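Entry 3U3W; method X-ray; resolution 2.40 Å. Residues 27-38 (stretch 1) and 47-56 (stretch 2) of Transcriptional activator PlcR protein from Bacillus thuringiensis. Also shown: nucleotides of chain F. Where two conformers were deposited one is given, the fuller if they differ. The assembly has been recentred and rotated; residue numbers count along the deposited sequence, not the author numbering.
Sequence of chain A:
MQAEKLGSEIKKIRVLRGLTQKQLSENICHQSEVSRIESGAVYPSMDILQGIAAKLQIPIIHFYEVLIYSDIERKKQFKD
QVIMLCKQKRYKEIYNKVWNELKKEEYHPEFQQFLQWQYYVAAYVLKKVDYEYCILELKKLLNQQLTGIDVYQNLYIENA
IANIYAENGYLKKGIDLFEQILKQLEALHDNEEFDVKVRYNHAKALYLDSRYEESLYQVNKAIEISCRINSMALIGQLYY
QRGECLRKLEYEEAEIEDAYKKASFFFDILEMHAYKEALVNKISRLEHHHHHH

Stretch 1 27-38: NICHQSEVSRIE
Stretch 2 47-56: DILQGIAAKL

The most unusual feature of this contact is Gly51, whose bare backbone receives the side chain of Ile28. Ile28 CD1 lies 3.5 Å from Gly51 C. A CB on Gly51 would point toward stretch 1 and would sit 3.0 Å from Ile28 CG2, a clash.

Stretch 1 runs as loop through residues 27-30 and as helix through 31-38. Asn27 has phi/psi 68/1, Ile28 -111/-55, Cys29 -166/-177 and His30 -74/151. Stretch 2 is helical from Asp47, in a helix that begins earlier in the chain. The two helices are nearly perpendicular, with a signed crossing angle of -88° and a closest axis approach of 12.5 Å. The loop before the first helix comes nearer: Ile28 CA and Ile48 CA are 5.9 Å apart.

His30 is the N-cap of the first helix. Its ND1 accepts from Ser32 N at 3.2 Å, with chi1 t and chi2 -73°. Regular i to i+4 bonds follow, such as Ile37 N to Glu33 O at 2.8 Å. In stretch 2, Ile52 N bonds to Ile48 O at 2.9 Å and Lys55 N to Gly51 O at 3.0 Å.

No hydrogen bond crosses between the stretches; the packing is apolar and buries 381 Å² in total. Ile28 is mt and its CA-to-CB bond points toward stretch 2. Its CG2 is 4.1 Å from Ile48 CG2, and its CD1 is 3.9 Å from Lys55 CE, a contact at the edge of the patch. Lys55 is t, t, m, t.

Ile48 is also mt. Its CA-to-CB bond points sideways, yet the side chain meets several partners. Its CD1 is 3.8 Å from Cys29 CB, with Cys29 chi1 p. Its CG2 is 4.0 Å from Ile37 CD1. Ile37 and Ile52 are both mt, and their CD1 atoms are 4.1 Å apart. Glu33 (t, p, chi3 -6°) adds its aliphatic portion, with CG 4.3 Å from Ile48 CD1.

Stretch 1 also binds DNA, as suits a transcriptional activator. His30 N donates to DG13 OP2 at 2.9 Å, so the start of the helix holds a phosphate. Ser32, chi1 p, accepts at OG from DC14 N4 at 2.8 Å. Arg36 (m, t, t, chi4 -94°) donates from NH2 to DG13 O6 at 3.2 Å. These last two bonds read base edges. Stretch 2 reaches the backbone too: Ile48 CD1 is 3.3 Å from DT12 OP2.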

# COMPACT_ATOMS: atom_id res chain seq x y z
N ASN A 27 -13.02 -22.85 -18.75
CA ASN A 27 -13.53 -23.00 -17.39
C ASN A 27 -14.24 -21.76 -16.88
O ASN A 27 -14.72 -21.71 -15.74
CB ASN A 27 -12.42 -23.41 -16.42
CG ASN A 27 -11.89 -24.80 -16.71
OD1 ASN A 27 -12.53 -25.81 -16.39
ND2 ASN A 27 -10.71 -24.87 -17.34
N ILE A 28 -14.31 -20.75 -17.75
CA ILE A 28 -14.95 -19.49 -17.40
C ILE A 28 -16.24 -19.30 -18.19
O ILE A 28 -17.31 -19.09 -17.62
CB ILE A 28 -14.00 -18.31 -17.65
CG1 ILE A 28 -12.66 -18.55 -16.94
CG2 ILE A 28 -14.62 -17.02 -17.17
CD1 ILE A 28 -11.67 -17.42 -17.08
N CYS A 29 -16.14 -19.38 -19.51
CA CYS A 29 -17.28 -19.12 -20.39
C CYS A 29 -16.97 -19.62 -21.79
O CYS A 29 -15.90 -20.18 -22.04
CB CYS A 29 -17.57 -17.62 -20.45
SG CYS A 29 -16.15 -16.64 -21.06
N HIS A 30 -17.91 -19.41 -22.71
CA HIS A 30 -17.71 -19.77 -24.12
C HIS A 30 -16.75 -18.79 -24.80
O HIS A 30 -16.69 -17.62 -24.43
CB HIS A 30 -19.07 -19.77 -24.83
CG HIS A 30 -19.10 -20.61 -26.07
ND1 HIS A 30 -18.47 -20.23 -27.24
CD2 HIS A 30 -19.68 -21.80 -26.33
CE1 HIS A 30 -18.67 -21.15 -28.17
NE2 HIS A 30 -19.40 -22.12 -27.64
N GLN A 31 -16.02 -19.25 -25.81
CA GLN A 31 -15.08 -18.36 -26.48
C GLN A 31 -15.81 -17.19 -27.17
O GLN A 31 -15.28 -16.09 -27.24
CB GLN A 31 -14.17 -19.11 -27.46
CG GLN A 31 -14.78 -19.40 -28.83
CD GLN A 31 -14.62 -18.25 -29.80
OE1 GLN A 31 -15.53 -17.96 -30.58
NE2 GLN A 31 -13.46 -17.60 -29.78
N SER A 32 -17.03 -17.45 -27.64
CA SER A 32 -17.83 -16.43 -28.33
C SER A 32 -18.24 -15.27 -27.40
O SER A 32 -18.44 -14.14 -27.86
CB SER A 32 -19.07 -17.05 -28.98
OG SER A 32 -19.99 -17.50 -28.00
N GLU A 33 -18.37 -15.56 -26.11
CA GLU A 33 -18.68 -14.53 -25.12
C GLU A 33 -17.46 -13.65 -24.85
O GLU A 33 -17.60 -12.45 -24.63
CB GLU A 33 -19.18 -15.15 -23.82
CG GLU A 33 -19.51 -14.16 -22.71
CD GLU A 33 -20.74 -13.32 -23.02
OE1 GLU A 33 -21.28 -13.42 -24.14
OE2 GLU A 33 -21.17 -12.54 -22.13
N VAL A 34 -16.27 -14.24 -24.86
CA VAL A 34 -15.04 -13.47 -24.83
C VAL A 34 -15.00 -12.53 -26.04
O VAL A 34 -14.74 -11.33 -25.90
CB VAL A 34 -13.78 -14.37 -24.81
CG1 VAL A 34 -12.54 -13.61 -25.30
CG2 VAL A 34 -13.57 -14.93 -23.41
N SER A 35 -15.29 -13.06 -27.22
CA SER A 35 -15.38 -12.24 -28.43
C SER A 35 -16.33 -11.05 -28.23
O SER A 35 -15.98 -9.91 -28.54
CB SER A 35 -15.83 -13.07 -29.63
OG SER A 35 -15.88 -12.29 -30.82
N ARG A 36 -17.51 -11.32 -27.69
CA ARG A 36 -18.51 -10.27 -27.52
C ARG A 36 -18.11 -9.27 -26.43
O ARG A 36 -18.43 -8.09 -26.53
CB ARG A 36 -19.89 -10.86 -27.25
CG ARG A 36 -20.55 -11.53 -28.45
CD ARG A 36 -22.03 -11.71 -28.19
NE ARG A 36 -22.62 -12.82 -28.92
CZ ARG A 36 -23.22 -12.71 -30.10
NH1 ARG A 36 -23.30 -11.53 -30.70
NH2 ARG A 36 -23.74 -13.78 -30.68
N ILE A 37 -17.41 -9.75 -25.41
CA ILE A 37 -16.85 -8.88 -24.37
C ILE A 37 -15.77 -7.94 -24.93
O ILE A 37 -15.75 -6.75 -24.60
CB ILE A 37 -16.29 -9.69 -23.19
CG1 ILE A 37 -17.43 -10.34 -22.40
CG2 ILE A 37 -15.47 -8.81 -22.25
CD1 ILE A 37 -16.96 -11.34 -21.41
N GLU A 38 -14.90 -8.46 -25.79
CA GLU A 38 -13.84 -7.62 -26.38
C GLU A 38 -14.34 -6.61 -27.42
O GLU A 38 -13.68 -5.61 -27.68
CB GLU A 38 -12.73 -8.47 -27.00
CG GLU A 38 -12.11 -9.45 -26.04
CD GLU A 38 -10.93 -10.20 -26.65
OE1 GLU A 38 -10.86 -10.36 -27.90
OE2 GLU A 38 -10.06 -10.63 -25.85
N ASP A 47 -18.85 -13.24 -12.06
CA ASP A 47 -18.18 -14.52 -12.24
C ASP A 47 -17.18 -14.47 -13.40
O ASP A 47 -15.98 -14.68 -13.21
CB ASP A 47 -19.20 -15.65 -12.45
CG ASP A 47 -20.38 -15.23 -13.34
OD1 ASP A 47 -20.26 -14.25 -14.09
OD2 ASP A 47 -21.44 -15.90 -13.27
N ILE A 48 -17.67 -14.17 -14.60
CA ILE A 48 -16.82 -14.09 -15.78
C ILE A 48 -15.68 -13.05 -15.69
O ILE A 48 -14.56 -13.33 -16.12
CB ILE A 48 -17.66 -13.88 -17.06
CG1 ILE A 48 -18.65 -15.04 -17.20
CG2 ILE A 48 -16.77 -13.76 -18.28
CD1 ILE A 48 -19.51 -15.01 -18.46
N LEU A 49 -15.95 -11.89 -15.11
CA LEU A 49 -14.92 -10.86 -14.99
C LEU A 49 -13.83 -11.29 -14.03
O LEU A 49 -12.64 -11.12 -14.29
CB LEU A 49 -15.51 -9.55 -14.49
CG LEU A 49 -14.52 -8.38 -14.58
CD1 LEU A 49 -13.99 -8.22 -16.02
CD2 LEU A 49 -15.19 -7.10 -14.10
N GLN A 50 -14.27 -11.80 -12.90
CA GLN A 50 -13.41 -12.33 -11.86
C GLN A 50 -12.45 -13.38 -12.45
O GLN A 50 -11.24 -13.33 -12.24
CB GLN A 50 -14.29 -12.91 -10.76
CG GLN A 50 -13.82 -14.20 -10.15
CD GLN A 50 -12.53 -14.02 -9.41
OE1 GLN A 50 -12.26 -12.93 -8.88
NE2 GLN A 50 -11.70 -15.06 -9.38
N GLY A 51 -13.01 -14.31 -13.22
CA GLY A 51 -12.24 -15.29 -13.94
C GLY A 51 -11.24 -14.70 -14.91
O GLY A 51 -10.05 -15.03 -14.87
N ILE A 52 -11.70 -13.82 -15.80
CA ILE A 52 -10.80 -13.18 -16.76
C ILE A 52 -9.67 -12.41 -16.07
O ILE A 52 -8.51 -12.49 -16.48
CB ILE A 52 -11.56 -12.25 -17.72
CG1 ILE A 52 -12.37 -13.06 -18.72
CG2 ILE A 52 -10.61 -11.31 -18.45
CD1 ILE A 52 -13.48 -12.26 -19.35
N ALA A 53 -10.01 -11.67 -15.01
CA ALA A 53 -9.01 -10.91 -14.27
C ALA A 53 -7.96 -11.81 -13.63
O ALA A 53 -6.78 -11.51 -13.64
CB ALA A 53 -9.67 -10.02 -13.23
N ALA A 54 -8.42 -12.92 -13.08
CA ALA A 54 -7.51 -13.88 -12.47
C ALA A 54 -6.53 -14.48 -13.49
O ALA A 54 -5.31 -14.44 -13.30
CB ALA A 54 -8.30 -14.97 -11.76
N LYS A 55 -7.07 -15.04 -14.57
CA LYS A 55 -6.23 -15.66 -15.58
C LYS A 55 -5.24 -14.67 -16.21
O LYS A 55 -4.11 -15.04 -16.54
CB LYS A 55 -7.08 -16.34 -16.67
CG LYS A 55 -6.28 -17.35 -17.51
CD LYS A 55 -7.18 -18.22 -18.39
CE LYS A 55 -8.16 -19.05 -17.57
NZ LYS A 55 -8.98 -19.95 -18.44
N LEU A 56 -5.65 -13.42 -16.35
CA LEU A 56 -4.80 -12.39 -16.95
C LEU A 56 -3.91 -11.72 -15.91
O LEU A 56 -3.04 -10.91 -16.25
CB LEU A 56 -5.64 -11.35 -17.68
CG LEU A 56 -6.54 -11.78 -18.84
CD1 LEU A 56 -7.41 -10.61 -19.28
CD2 LEU A 56 -5.73 -12.30 -19.99
P DG F 13 -21.34 -18.76 -21.21
OP1 DG F 13 -20.82 -19.53 -20.05
OP2 DG F 13 -20.38 -18.05 -22.09
O5' DG F 13 -22.23 -19.73 -22.12
C5' DG F 13 -23.37 -20.39 -21.59
C4' DG F 13 -24.00 -21.28 -22.65
O4' DG F 13 -24.65 -20.48 -23.68
C3' DG F 13 -23.04 -22.21 -23.40
O3' DG F 13 -23.71 -23.44 -23.59
C2' DG F 13 -22.78 -21.49 -24.72
C1' DG F 13 -24.09 -20.74 -24.95
N9 DG F 13 -23.94 -19.44 -25.60
C8 DG F 13 -23.03 -18.45 -25.30
N7 DG F 13 -23.14 -17.37 -26.04
C5 DG F 13 -24.21 -17.67 -26.88
C6 DG F 13 -24.80 -16.88 -27.89
O6 DG F 13 -24.48 -15.74 -28.26
N1 DG F 13 -25.85 -17.56 -28.50
C2 DG F 13 -26.28 -18.83 -28.17
N2 DG F 13 -27.32 -19.32 -28.86
N3 DG F 13 -25.74 -19.58 -27.21
C4 DG F 13 -24.71 -18.93 -26.62
P DT F 12 -22.35 -12.10 -19.57
OP1 DT F 12 -23.22 -11.96 -18.39
OP2 DT F 12 -20.89 -12.11 -19.41
O5' DT F 12 -22.74 -13.45 -20.33
C5' DT F 12 -23.25 -14.54 -19.56
C4' DT F 12 -23.65 -15.70 -20.45
O4' DT F 12 -24.62 -15.25 -21.44
C3' DT F 12 -22.52 -16.38 -21.22
O3' DT F 12 -22.42 -17.69 -20.66
C2' DT F 12 -22.95 -16.33 -22.70
C1' DT F 12 -24.45 -16.05 -22.60
N1 DT F 12 -25.08 -15.31 -23.73
C2 DT F 12 -26.12 -15.89 -24.41
O2 DT F 12 -26.56 -16.99 -24.13
N3 DT F 12 -26.65 -15.14 -25.42
C4 DT F 12 -26.24 -13.88 -25.82
O4 DT F 12 -26.79 -13.30 -26.75
C5 DT F 12 -25.14 -13.32 -25.07
C7 DT F 12 -24.60 -11.95 -25.41
C6 DT F 12 -24.62 -14.05 -24.07
P DC F 14 -22.94 -24.70 -24.22
OP1 DC F 14 -23.38 -25.92 -23.50
OP2 DC F 14 -21.49 -24.37 -24.29
O5' DC F 14 -23.50 -24.77 -25.72
C5' DC F 14 -24.91 -24.70 -25.93
C4' DC F 14 -25.23 -24.77 -27.41
O4' DC F 14 -25.22 -23.44 -28.01
C3' DC F 14 -24.26 -25.61 -28.25
O3' DC F 14 -25.04 -26.26 -29.26
C2' DC F 14 -23.33 -24.54 -28.81
C1' DC F 14 -24.33 -23.43 -29.11
N1 DC F 14 -23.73 -22.05 -29.24
C2 DC F 14 -24.35 -21.07 -30.03
O2 DC F 14 -25.41 -21.30 -30.63
N3 DC F 14 -23.77 -19.84 -30.12
C4 DC F 14 -22.64 -19.58 -29.47
N4 DC F 14 -22.13 -18.35 -29.60
C5 DC F 14 -21.99 -20.56 -28.66
C6 DC F 14 -22.56 -21.77 -28.58